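Local coordinates for putative phosphomethylpyrimidine kinase (Bacteroides thetaiotaomicron, PDB 3MBH), which probably phosphorylates pyridoxal with ATP, as a pyridoxal kinase of the ribokinase superfamily, and is captured here with pyridoxal in its substrate pocket, at residues T223-S234 and A244-I252; Y85-S96 and F125-L136. All blocks are in the same frame, centred on the assembly; numbering follows the deposited sequence.

Interaction 1: T223-S234 and A244-I252; sequences TGDTFTSVITGS and ALDRATQFI. With PXL (3-hydroxy-5-(hydroxymethyl)-2-methylisonicotinaldehyde), chain G.
The helix that starts within the GTGD signature of the ribokinase superfamily packs on the next helix of the chain, with Phe227, Val230 and Ile231 packing against Ala244, Ala248 and Ile252. The two run roughly antiparallel, at 143°, and their axes approach to 8.4 Å. Small residues permit this: Val230 CG1 lies 3.7 Å from Ala248 CA, directly against the backbone. Phe227 is a knob in a hole made by Leu245, Ala248, Thr249 and Ile252. With CG anti to the backbone N (chi1 179°), its ring comes up against Ala248, whose CB is 3.6 Å from Phe227 CD1. Ile252 CD1 and Thr249 CG2 meet the ring at its edge, while Ile231 CG1 of its own helix lies over one face. Ile231 ends in a close fit, CD1 standing 3.4 Å from Ala244 O. On the other flank Thr226 CG2 meets the edge of the Phe251 ring, 3.6 Å from CD2. No hydrogen bond joins the two segments. Their polar ends are tied elsewhere: Ser234 OG and Arg247 NH1 both bind Asp239, so one carboxylate links the two helices. Asp225 takes no part in this packing; its carboxylate meets the ligand. The pyridoxal hydroxyl OP4 donates to Asp225 OD2 at 2.6 Å, and Ser23 N donates to the same oxygen. With an alanine in place of Asp225, the hydroxymethyl group would probably lose this acceptor and be freer to turn, and Ser23 N would lose its mate. Phe227, Ile231 and Leu245 also rest on Ile183 of strand 181-189, which joins the pair to the central sheet. A helix that begins at the substrate hydroxymethyl group, backed by a second helix, is the arrangement of the GTGD region in ribokinase-like kinases.

Interaction 2: Y85-S96 and F125-L136; sequences YLGSPRQIQIVS and FDMEMVKEMRHL. With PXL (3-hydroxy-5-(hydroxymethyl)-2-methylisonicotinaldehyde), chain G.
Helices 91-96 and 127-136 run almost parallel, at 13°, with axes 9.3 Å apart at closest approach, and the chains come nearest at Pro89 and Met129. Met129, a selenomethionine, has CG anti to the backbone N (chi1 -178°) and then bends twice, which lays its methyl against the Ser88-to-Gln91 turn that leads into the helix. Met129 CE lies only 3.2 Å from Pro89 N, a tight fit. Ile92 is a knob among Met129, Glu132, Met133 and Leu136. Its CG1 is 3.5 Å from Glu132 CB, and its CG2 lies against the Glu132 carbonyl oxygen. Leu136 spreads its two methyls: CD2 meets Leu86 CD1 tip to tip, and CD1 touches Val95 CG1 and Ser96 OG. Helix 91-102 connects strands 80-83 and 108-111, and helix 127-136 lies between 108-111 and 142-143. The contact therefore joins the helices of two successive beta-alpha-beta units in the alpha/beta fold of the ribokinase superfamily. At the pocket end Tyr85 is held between ligand and protein. Pyridoxal covers one ring face, with its methyl C2A over the centre and N1 3.3 Å from Tyr85 CD2. Phe125 CZ comes over the opposite face, 3.5 Å from Tyr85 CE2, the two ring planes being 34° apart. Beside the helix packing, polar groups meet through water. Glu132 OE1 accepts from two waters. One also donates to Pro89 O and accepts from Gln93 N; the other accepts from Gln93 NE2, 2.7 Å away.

In the fold
Interaction 2 closes before interaction 1 opens along the chain. Their centres are 24 Å apart, and their nearest atoms, about 5 Å apart, do not touch. Both belong to the one alpha/beta domain built on the large mixed sheet. Interaction 2 pairs helix 91-102, after strand 80-83, and helix 127-136, between strands 108-111 and 142-143 of the large sheet. Interaction 1 pairs helices 223-236 and 241-257, which come after strand 207-213 and lie nearer the centre of the chain. Both reach the bound pyridoxal: 85-96 supplies an aromatic wall for its ring, and 223-234 an acceptor for its hydroxymethyl group. Thr50 and Gln51 add further hydrogen bonds, so the substrate pocket draws on distant parts of the sequence.

Interaction 1: T223-S234 and A244-I252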
loop_
_atom_site.group_PDB
_atom_site.type_symbol
_atom_site.label_atom_id
_atom_site.label_comp_id
_atom_site.label_asym_id
_atom_site.label_seq_id
_atom_site.Cartn_x
_atom_site.Cartn_y
_atom_site.Cartn_z
ATOM N N THR A 223 -25.145 5.290 -9.461
ATOM C CA THR A 223 -24.578 4.065 -8.886
ATOM C C THR A 223 -24.532 2.911 -9.891
ATOM O O THR A 223 -23.690 2.025 -9.773
ATOM C CB THR A 223 -25.364 3.647 -7.661
ATOM O OG1 THR A 223 -25.209 4.646 -6.628
ATOM C CG2 THR A 223 -24.882 2.285 -7.160
ATOM N N GLY A 224 -25.427 2.922 -10.882
ATOM C CA GLY A 224 -25.346 1.968 -11.990
ATOM C C GLY A 224 -24.087 2.154 -12.851
ATOM O O GLY A 224 -23.515 1.197 -13.337
ATOM N N ASP A 225 -23.658 3.405 -13.024
ATOM C CA ASP A 225 -22.447 3.686 -13.720
ATOM C C ASP A 225 -21.232 3.235 -12.913
ATOM O O ASP A 225 -20.282 2.677 -13.474
ATOM C CB ASP A 225 -22.345 5.168 -14.100
ATOM C CG ASP A 225 -23.509 5.640 -14.967
ATOM O OD1 ASP A 225 -23.917 4.931 -15.938
ATOM O OD2 ASP A 225 -24.030 6.731 -14.636
ATOM N N THR A 226 -21.261 3.421 -11.604
ATOM C CA THR A 226 -20.158 2.940 -10.758
ATOM C C THR A 226 -20.132 1.418 -10.779
ATOM O O THR A 226 -19.079 0.809 -10.983
ATOM C CB THR A 226 -20.308 3.410 -9.307
ATOM O OG1 THR A 226 -20.169 4.813 -9.274
ATOM C CG2 THR A 226 -19.254 2.767 -8.394
ATOM N N PHE A 227 -21.294 0.809 -10.600
ATOM C CA PHE A 227 -21.418 -0.639 -10.657
ATOM C C PHE A 227 -20.862 -1.265 -11.959
ATOM O O PHE A 227 -20.071 -2.199 -11.935
ATOM C CB PHE A 227 -22.887 -1.065 -10.478
ATOM C CG PHE A 227 -23.091 -2.555 -10.541
ATOM C CD1 PHE A 227 -22.947 -3.328 -9.420
ATOM C CD2 PHE A 227 -23.406 -3.184 -11.746
ATOM C CE1 PHE A 227 -23.097 -4.722 -9.492
ATOM C CE2 PHE A 227 -23.561 -4.585 -11.830
ATOM C CZ PHE A 227 -23.420 -5.338 -10.708
ATOM N N THR A 228 -21.305 -0.728 -13.084
ATOM C CA THR A 228 -20.955 -1.274 -14.393
ATOM C C THR A 228 -19.502 -1.009 -14.722
ATOM O O THR A 228 -18.846 -1.893 -15.297
ATOM C CB THR A 228 -21.973 -0.828 -15.515
ATOM O OG1 THR A 228 -23.295 -1.181 -15.069
ATOM C CG2 THR A 228 -21.633 -1.498 -16.901
ATOM N N SER A 229 -18.970 0.142 -14.278
ATOM C CA SER A 229 -17.550 0.470 -14.470
ATOM C C SER A 229 -16.657 -0.554 -13.706
ATOM O O SER A 229 -15.676 -1.092 -14.274
ATOM C CB SER A 229 -17.233 1.889 -13.961
ATOM O OG SER A 229 -17.753 2.891 -14.810
ATOM N N VAL A 230 -17.042 -0.887 -12.466
ATOM C CA VAL A 230 -16.263 -1.882 -11.710
ATOM C C VAL A 230 -16.410 -3.270 -12.320
ATOM O O VAL A 230 -15.424 -3.998 -12.465
ATOM C CB VAL A 230 -16.543 -1.862 -10.207
ATOM C CG1 VAL A 230 -15.695 -2.980 -9.546
ATOM C CG2 VAL A 230 -16.221 -0.450 -9.608
ATOM N N ILE A 231 -17.621 -3.618 -12.747
ATOM C CA ILE A 231 -17.824 -4.903 -13.432
ATOM C C ILE A 231 -16.918 -5.025 -14.685
ATOM O O ILE A 231 -16.240 -6.039 -14.876
ATOM C CB ILE A 231 -19.304 -5.180 -13.790
ATOM C CG1 ILE A 231 -20.120 -5.342 -12.503
ATOM C CG2 ILE A 231 -19.440 -6.448 -14.720
ATOM C CD1 ILE A 231 -19.992 -6.675 -11.727
ATOM N N THR A 232 -16.876 -3.984 -15.497
ATOM C CA THR A 232 -16.087 -3.995 -16.716
ATOM C C THR A 232 -14.624 -4.135 -16.426
ATOM O O THR A 232 -13.947 -4.982 -17.032
ATOM C CB THR A 232 -16.311 -2.686 -17.470
ATOM O OG1 THR A 232 -17.696 -2.622 -17.780
ATOM C CG2 THR A 232 -15.505 -2.619 -18.763
ATOM N N GLY A 233 -14.114 -3.302 -15.509
ATOM C CA GLY A 233 -12.732 -3.383 -15.151
ATOM C C GLY A 233 -12.366 -4.758 -14.562
ATOM O O GLY A 233 -11.316 -5.299 -14.864
ATOM N N SER A 234 -13.220 -5.285 -13.688
ATOM C CA SER A 234 -12.931 -6.562 -13.023
ATOM C C SER A 234 -12.894 -7.706 -14.044
ATOM O O SER A 234 -11.984 -8.563 -14.000
ATOM C CB SER A 234 -13.948 -6.773 -11.880
ATOM O OG SER A 234 -14.087 -8.111 -11.466
ATOM N N ALA A 244 -16.480 -10.266 -9.766
ATOM C CA ALA A 244 -16.844 -8.932 -10.278
ATOM C C ALA A 244 -18.001 -8.367 -9.496
ATOM O O ALA A 244 -17.966 -7.215 -9.069
ATOM C CB ALA A 244 -17.186 -8.984 -11.771
ATOM N N LEU A 245 -19.036 -9.166 -9.312
ATOM C CA LEU A 245 -20.174 -8.780 -8.483
ATOM C C LEU A 245 -19.807 -8.331 -7.043
ATOM O O LEU A 245 -20.370 -7.356 -6.514
ATOM C CB LEU A 245 -21.173 -9.956 -8.383
ATOM C CG LEU A 245 -21.853 -10.439 -9.674
ATOM C CD1 LEU A 245 -22.812 -11.670 -9.374
ATOM C CD2 LEU A 245 -22.570 -9.338 -10.374
ATOM N N ASP A 246 -18.908 -9.077 -6.398
ATOM C CA ASP A 246 -18.422 -8.729 -5.045
ATOM C C ASP A 246 -17.623 -7.452 -5.030
ATOM O O ASP A 246 -17.879 -6.582 -4.193
ATOM C CB ASP A 246 -17.611 -9.893 -4.461
ATOM C CG ASP A 246 -18.537 -11.013 -3.950
ATOM O OD1 ASP A 246 -19.439 -10.677 -3.148
ATOM O OD2 ASP A 246 -18.388 -12.181 -4.339
ATOM N N ARG A 247 -16.701 -7.306 -5.982
ATOM C CA ARG A 247 -15.909 -6.093 -6.073
ATOM C C ARG A 247 -16.807 -4.883 -6.274
ATOM O O ARG A 247 -16.624 -3.868 -5.599
ATOM C CB ARG A 247 -14.885 -6.195 -7.188
ATOM C CG ARG A 247 -13.842 -7.217 -6.925
ATOM C CD ARG A 247 -12.678 -7.175 -7.957
ATOM N NE ARG A 247 -11.896 -5.963 -7.866
ATOM C CZ ARG A 247 -10.952 -5.625 -8.725
ATOM N NH1 ARG A 247 -10.674 -6.408 -9.762
ATOM N NH2 ARG A 247 -10.268 -4.493 -8.529
ATOM N N ALA A 248 -17.766 -4.971 -7.209
ATOM C CA ALA A 248 -18.672 -3.837 -7.540
ATOM C C ALA A 248 -19.568 -3.461 -6.358
ATOM O O ALA A 248 -19.624 -2.295 -5.978
ATOM C CB ALA A 248 -19.508 -4.103 -8.777
ATOM N N THR A 249 -20.180 -4.444 -5.705
ATOM C CA THR A 249 -21.079 -4.158 -4.608
ATOM C C THR A 249 -20.336 -3.616 -3.366
ATOM O O THR A 249 -20.826 -2.707 -2.695
ATOM C CB THR A 249 -21.977 -5.374 -4.287
ATOM O OG1 THR A 249 -21.192 -6.563 -4.082
ATOM C CG2 THR A 249 -23.012 -5.607 -5.465
ATOM N N GLN A 250 -19.149 -4.155 -3.068
ATOM C CA GLN A 250 -18.394 -3.700 -1.915
ATOM C C GLN A 250 -17.866 -2.285 -2.098
ATOM O O GLN A 250 -17.894 -1.504 -1.166
ATOM C CB GLN A 250 -17.312 -4.720 -1.548
ATOM C CG GLN A 250 -18.067 -5.991 -1.012
ATOM C CD GLN A 250 -17.154 -7.106 -0.587
ATOM O OE1 GLN A 250 -16.082 -6.838 -0.018
ATOM N NE2 GLN A 250 -17.554 -8.368 -0.873
ATOM N N PHE A 251 -17.470 -1.947 -3.315
ATOM C CA PHE A 251 -16.983 -0.608 -3.631
ATOM C C PHE A 251 -18.099 0.381 -3.436
ATOM O O PHE A 251 -17.906 1.376 -2.773
ATOM C CB PHE A 251 -16.457 -0.527 -5.061
ATOM C CG PHE A 251 -15.855 0.781 -5.420
ATOM C CD1 PHE A 251 -14.658 1.187 -4.843
ATOM C CD2 PHE A 251 -16.474 1.621 -6.344
ATOM C CE1 PHE A 251 -14.084 2.428 -5.194
ATOM C CE2 PHE A 251 -15.903 2.811 -6.716
ATOM C CZ PHE A 251 -14.707 3.228 -6.128
ATOM N N ILE A 252 -19.271 0.079 -3.963
ATOM C CA ILE A 252 -20.435 0.951 -3.819
ATOM C C ILE A 252 -20.852 1.107 -2.351
ATOM O O ILE A 252 -21.200 2.199 -1.943
ATOM C CB ILE A 252 -21.654 0.447 -4.648
ATOM C CG1 ILE A 252 -21.349 0.577 -6.141
ATOM C CG2 ILE A 252 -22.938 1.237 -4.283
ATOM C CD1 ILE A 252 -22.292 -0.259 -7.009
HETATM O OP4 PXL G . -26.364 6.316 -15.804
HETATM C C5A PXL G . -27.160 7.227 -15.061
HETATM C C5 PXL G . -27.164 8.580 -15.780
HETATM C C6 PXL G . -26.258 8.975 -16.744
HETATM N N1 PXL G . -26.342 10.160 -17.350
HETATM C C2 PXL G . -27.247 11.127 -17.090
HETATM C C3 PXL G . -28.256 10.831 -16.064
HETATM C C4 PXL G . -28.207 9.496 -15.423
HETATM C C4A PXL G . -29.100 9.068 -14.348
HETATM O O4A PXL G . -29.705 9.973 -13.867
HETATM O O3 PXL G . -29.254 11.662 -15.724
HETATM C C2A PXL G . -27.107 12.424 -17.869
#

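Interaction 2: Y85-S96 and F125-L136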
loop_
_atom_site.group_PDB
_atom_site.type_symbol
_atom_site.label_atom_id
_atom_site.label_comp_id
_atom_site.label_asym_id
_atom_site.label_seq_id
_atom_site.Cartn_x
_atom_site.Cartn_y
_atom_site.Cartn_z
ATOM N N TYR A 85 -25.676 5.974 -20.844
ATOM C CA TYR A 85 -26.664 6.990 -21.183
ATOM C C TYR A 85 -26.411 7.524 -22.602
ATOM O O TYR A 85 -25.366 8.025 -22.888
ATOM C CB TYR A 85 -26.626 8.109 -20.145
ATOM C CG TYR A 85 -27.686 9.194 -20.272
ATOM C CD1 TYR A 85 -27.588 10.170 -21.264
ATOM C CD2 TYR A 85 -28.805 9.230 -19.419
ATOM C CE1 TYR A 85 -28.535 11.154 -21.398
ATOM C CE2 TYR A 85 -29.738 10.228 -19.543
ATOM C CZ TYR A 85 -29.603 11.184 -20.558
ATOM O OH TYR A 85 -30.516 12.193 -20.703
ATOM N N LEU A 86 -27.414 7.439 -23.459
ATOM C CA LEU A 86 -27.359 7.919 -24.838
ATOM C C LEU A 86 -28.207 9.167 -25.008
ATOM O O LEU A 86 -29.185 9.381 -24.300
ATOM C CB LEU A 86 -27.856 6.836 -25.803
ATOM C CG LEU A 86 -27.153 5.495 -25.667
ATOM C CD1 LEU A 86 -27.713 4.433 -26.680
ATOM C CD2 LEU A 86 -25.638 5.613 -25.828
ATOM N N GLY A 87 -27.821 10.015 -25.922
ATOM C CA GLY A 87 -28.431 11.338 -26.045
ATOM C C GLY A 87 -29.640 11.507 -26.954
ATOM O O GLY A 87 -30.273 12.560 -26.931
ATOM N N SER A 88 -29.951 10.499 -27.781
ATOM C CA SER A 88 -31.178 10.509 -28.552
ATOM C C SER A 88 -31.460 9.078 -29.032
ATOM O O SER A 88 -30.593 8.229 -29.019
ATOM C CB SER A 88 -31.067 11.462 -29.779
ATOM O OG SER A 88 -30.333 10.828 -30.841
ATOM N N PRO A 89 -32.669 8.806 -29.494
ATOM C CA PRO A 89 -32.917 7.469 -30.057
ATOM C C PRO A 89 -32.123 7.122 -31.321
ATOM O O PRO A 89 -31.954 5.938 -31.627
ATOM C CB PRO A 89 -34.426 7.465 -30.327
ATOM C CG PRO A 89 -34.939 8.598 -29.442
ATOM C CD PRO A 89 -33.879 9.613 -29.355
ATOM N N ARG A 90 -31.671 8.135 -32.053
ATOM C CA ARG A 90 -30.852 7.944 -33.245
ATOM C C ARG A 90 -29.469 7.319 -32.904
ATOM O O ARG A 90 -28.807 6.758 -33.745
ATOM C CB ARG A 90 -30.672 9.283 -33.978
ATOM C CG ARG A 90 -31.941 9.760 -34.623
ATOM C CD ARG A 90 -31.964 11.204 -35.094
ATOM N NE ARG A 90 -32.090 12.107 -33.935
ATOM C CZ ARG A 90 -31.173 12.982 -33.546
ATOM N NH1 ARG A 90 -30.062 13.170 -34.236
ATOM N NH2 ARG A 90 -31.413 13.746 -32.490
ATOM N N GLN A 91 -29.039 7.451 -31.667
ATOM C CA GLN A 91 -27.737 6.945 -31.286
ATOM C C GLN A 91 -27.686 5.443 -31.240
ATOM O O GLN A 91 -26.630 4.879 -31.424
ATOM C CB GLN A 91 -27.275 7.520 -29.935
ATOM C CG GLN A 91 -27.159 9.034 -29.992
ATOM C CD GLN A 91 -26.455 9.648 -28.809
ATOM O OE1 GLN A 91 -25.989 8.930 -27.923
ATOM N NE2 GLN A 91 -26.427 10.984 -28.756
ATOM N N ILE A 92 -28.816 4.784 -31.051
ATOM C CA ILE A 92 -28.740 3.335 -30.901
ATOM C C ILE A 92 -28.113 2.696 -32.142
ATOM O O ILE A 92 -27.186 1.910 -32.036
ATOM C CB ILE A 92 -30.047 2.680 -30.520
ATOM C CG1 ILE A 92 -30.260 2.838 -29.002
ATOM C CG2 ILE A 92 -29.993 1.151 -30.927
ATOM C CD1 ILE A 92 -30.714 4.310 -28.538
ATOM N N GLN A 93 -28.530 3.123 -33.310
ATOM C CA GLN A 93 -28.030 2.500 -34.539
ATOM C C GLN A 93 -26.598 2.913 -34.865
ATOM O O GLN A 93 -25.824 2.137 -35.390
ATOM C CB GLN A 93 -28.962 2.775 -35.709
ATOM C CG GLN A 93 -30.083 1.785 -35.848
ATOM C CD GLN A 93 -29.618 0.296 -36.016
ATOM O OE1 GLN A 93 -28.653 -0.027 -36.736
ATOM N NE2 GLN A 93 -30.305 -0.581 -35.323
ATOM N N ILE A 94 -26.267 4.143 -34.557
ATOM C CA ILE A 94 -24.873 4.631 -34.676
ATOM C C ILE A 94 -23.956 3.800 -33.793
ATOM O O ILE A 94 -22.865 3.354 -34.203
ATOM C CB ILE A 94 -24.733 6.132 -34.342
ATOM C CG1 ILE A 94 -25.524 6.943 -35.365
ATOM C CG2 ILE A 94 -23.233 6.530 -34.334
ATOM C CD1 ILE A 94 -25.788 8.425 -34.997
ATOM N N VAL A 95 -24.419 3.556 -32.585
ATOM C CA VAL A 95 -23.632 2.809 -31.625
ATOM C C VAL A 95 -23.577 1.334 -32.016
ATOM O O VAL A 95 -22.533 0.731 -31.906
ATOM C CB VAL A 95 -24.156 3.011 -30.206
ATOM C CG1 VAL A 95 -23.416 2.103 -29.234
ATOM C CG2 VAL A 95 -23.963 4.519 -29.801
ATOM N N SER A 96 -24.688 0.772 -32.483
ATOM C CA SER A 96 -24.679 -0.607 -32.970
ATOM C C SER A 96 -23.652 -0.808 -34.095
ATOM O O SER A 96 -22.905 -1.797 -34.104
ATOM C CB SER A 96 -26.074 -1.024 -33.425
ATOM O OG SER A 96 -27.019 -0.776 -32.408
ATOM N N PHE A 125 -36.938 10.754 -21.451
ATOM C CA PHE A 125 -36.963 9.467 -22.129
ATOM C C PHE A 125 -38.417 9.061 -22.335
ATOM O O PHE A 125 -39.264 9.378 -21.527
ATOM C CB PHE A 125 -36.194 8.396 -21.305
ATOM C CG PHE A 125 -34.700 8.464 -21.446
ATOM C CD1 PHE A 125 -34.072 9.587 -21.922
ATOM C CD2 PHE A 125 -33.911 7.393 -21.081
ATOM C CE1 PHE A 125 -32.697 9.629 -22.027
ATOM C CE2 PHE A 125 -32.550 7.440 -21.191
ATOM C CZ PHE A 125 -31.936 8.562 -21.650
ATOM N N ASP A 126 -38.716 8.428 -23.467
ATOM C CA ASP A 126 -40.032 7.875 -23.777
ATOM C C ASP A 126 -39.853 6.501 -24.426
ATOM O O ASP A 126 -38.747 5.949 -24.461
ATOM C CB ASP A 126 -40.803 8.822 -24.731
ATOM C CG ASP A 126 -40.088 8.999 -26.084
ATOM O OD1 ASP A 126 -39.198 8.153 -26.414
ATOM O OD2 ASP A 126 -40.381 9.988 -26.809
HETATM N N MSE A 127 -40.933 5.931 -24.937
HETATM C CA MSE A 127 -40.861 4.572 -25.384
HETATM C C MSE A 127 -39.934 4.392 -26.602
HETATM O O MSE A 127 -39.508 3.298 -26.843
HETATM C CB MSE A 127 -42.244 3.978 -25.647
HETATM C CG MSE A 127 -43.126 3.723 -24.401
HETATM SE SE MSE A 127 -42.225 2.695 -23.044
HETATM C CE MSE A 127 -42.184 0.980 -23.997
ATOM N N GLU A 128 -39.625 5.454 -27.359
ATOM C CA GLU A 128 -38.715 5.288 -28.500
ATOM C C GLU A 128 -37.312 4.928 -28.038
ATOM O O GLU A 128 -36.640 4.058 -28.597
ATOM C CB GLU A 128 -38.614 6.562 -29.321
ATOM C CG GLU A 128 -39.626 6.783 -30.271
ATOM C CD GLU A 128 -40.049 5.554 -31.065
ATOM O OE1 GLU A 128 -39.211 4.901 -31.709
ATOM O OE2 GLU A 128 -41.273 5.291 -31.071
HETATM N N MSE A 129 -36.855 5.605 -27.001
HETATM C CA MSE A 129 -35.593 5.253 -26.394
HETATM C C MSE A 129 -35.655 3.797 -25.896
HETATM O O MSE A 129 -34.722 3.030 -26.145
HETATM C CB MSE A 129 -35.230 6.221 -25.272
HETATM C CG MSE A 129 -33.934 5.919 -24.677
HETATM SE SE MSE A 129 -32.409 6.469 -25.928
HETATM C CE MSE A 129 -33.202 8.058 -26.466
ATOM N N VAL A 130 -36.760 3.388 -25.285
ATOM C CA VAL A 130 -36.877 2.013 -24.784
ATOM C C VAL A 130 -36.817 1.001 -25.935
ATOM O O VAL A 130 -36.007 0.086 -25.904
ATOM C CB VAL A 130 -38.163 1.807 -24.007
ATOM C CG1 VAL A 130 -38.240 0.420 -23.550
ATOM C CG2 VAL A 130 -38.228 2.765 -22.749
ATOM N N LYS A 131 -37.655 1.205 -26.975
ATOM C CA LYS A 131 -37.670 0.295 -28.119
ATOM C C LYS A 131 -36.272 0.189 -28.761
ATOM O O LYS A 131 -35.829 -0.909 -29.049
ATOM C CB LYS A 131 -38.734 0.681 -29.158
ATOM C CG LYS A 131 -40.135 0.671 -28.604
ATOM C CD LYS A 131 -41.178 0.870 -29.648
ATOM C CE LYS A 131 -41.206 2.266 -30.152
ATOM N NZ LYS A 131 -42.618 2.710 -30.460
ATOM N N GLU A 132 -35.557 1.301 -28.934
ATOM C CA GLU A 132 -34.195 1.244 -29.500
ATOM C C GLU A 132 -33.206 0.505 -28.574
ATOM O O GLU A 132 -32.353 -0.295 -29.028
ATOM C CB GLU A 132 -33.695 2.651 -29.843
ATOM C CG GLU A 132 -34.450 3.355 -30.966
ATOM C CD GLU A 132 -34.297 2.643 -32.323
ATOM O OE1 GLU A 132 -33.164 2.299 -32.703
ATOM O OE2 GLU A 132 -35.315 2.446 -33.008
HETATM N N MSE A 133 -33.303 0.763 -27.270
HETATM C CA MSE A 133 -32.398 0.123 -26.340
HETATM C C MSE A 133 -32.556 -1.401 -26.393
HETATM O O MSE A 133 -31.575 -2.130 -26.271
HETATM C CB MSE A 133 -32.599 0.666 -24.936
HETATM C CG MSE A 133 -31.590 0.188 -23.916
HETATM SE SE MSE A 133 -29.756 0.742 -24.378
HETATM C CE MSE A 133 -29.802 2.583 -23.765
ATOM N N ARG A 134 -33.791 -1.871 -26.588
ATOM C CA ARG A 134 -34.051 -3.284 -26.787
ATOM C C ARG A 134 -33.220 -3.887 -27.927
ATOM O O ARG A 134 -32.809 -5.042 -27.856
ATOM C CB ARG A 134 -35.548 -3.543 -27.081
ATOM C CG ARG A 134 -36.436 -3.416 -25.858
ATOM C CD ARG A 134 -37.881 -3.562 -26.243
ATOM N NE ARG A 134 -38.750 -3.174 -25.144
ATOM C CZ ARG A 134 -39.960 -2.653 -25.280
ATOM N NH1 ARG A 134 -40.456 -2.417 -26.479
ATOM N NH2 ARG A 134 -40.677 -2.352 -24.212
ATOM N N HIS A 135 -32.967 -3.098 -28.964
ATOM C CA HIS A 135 -32.093 -3.513 -30.030
ATOM C C HIS A 135 -30.617 -3.523 -29.618
ATOM O O HIS A 135 -29.903 -4.490 -29.904
ATOM C CB HIS A 135 -32.230 -2.623 -31.289
ATOM C CG HIS A 135 -31.352 -3.066 -32.419
ATOM N ND1 HIS A 135 -31.579 -4.233 -33.118
ATOM C CD2 HIS A 135 -30.224 -2.533 -32.938
ATOM C CE1 HIS A 135 -30.648 -4.379 -34.047
ATOM N NE2 HIS A 135 -29.822 -3.353 -33.972
ATOM N N LEU A 136 -30.177 -2.448 -28.994
ATOM C CA LEU A 136 -28.777 -2.312 -28.640
ATOM C C LEU A 136 -28.321 -3.462 -27.722
ATOM O O LEU A 136 -27.215 -3.977 -27.886
ATOM C CB LEU A 136 -28.492 -0.967 -27.986
ATOM C CG LEU A 136 -27.004 -0.726 -27.687
ATOM C CD1 LEU A 136 -26.145 -0.830 -28.989
ATOM C CD2 LEU A 136 -26.782 0.612 -26.923
HETATM O OP4 PXL G . -26.364 6.316 -15.804
HETATM C C5A PXL G . -27.160 7.227 -15.061
HETATM C C5 PXL G . -27.164 8.580 -15.780
HETATM C C6 PXL G . -26.258 8.975 -16.744
HETATM N N1 PXL G . -26.342 10.160 -17.350
HETATM C C2 PXL G . -27.247 11.127 -17.090
HETATM C C3 PXL G . -28.256 10.831 -16.064
HETATM C C4 PXL G . -28.207 9.496 -15.423
HETATM C C4A PXL G . -29.100 9.068 -14.348
HETATM O O4A PXL G . -29.705 9.973 -13.867
HETATM O O3 PXL G . -29.254 11.662 -15.724
HETATM C C2A PXL G . -27.107 12.424 -17.869
HETATM O O HOH W 1 -31.277 4.353 -33.516
HETATM O O HOH W 2 -32.577 0.113 -34.124
#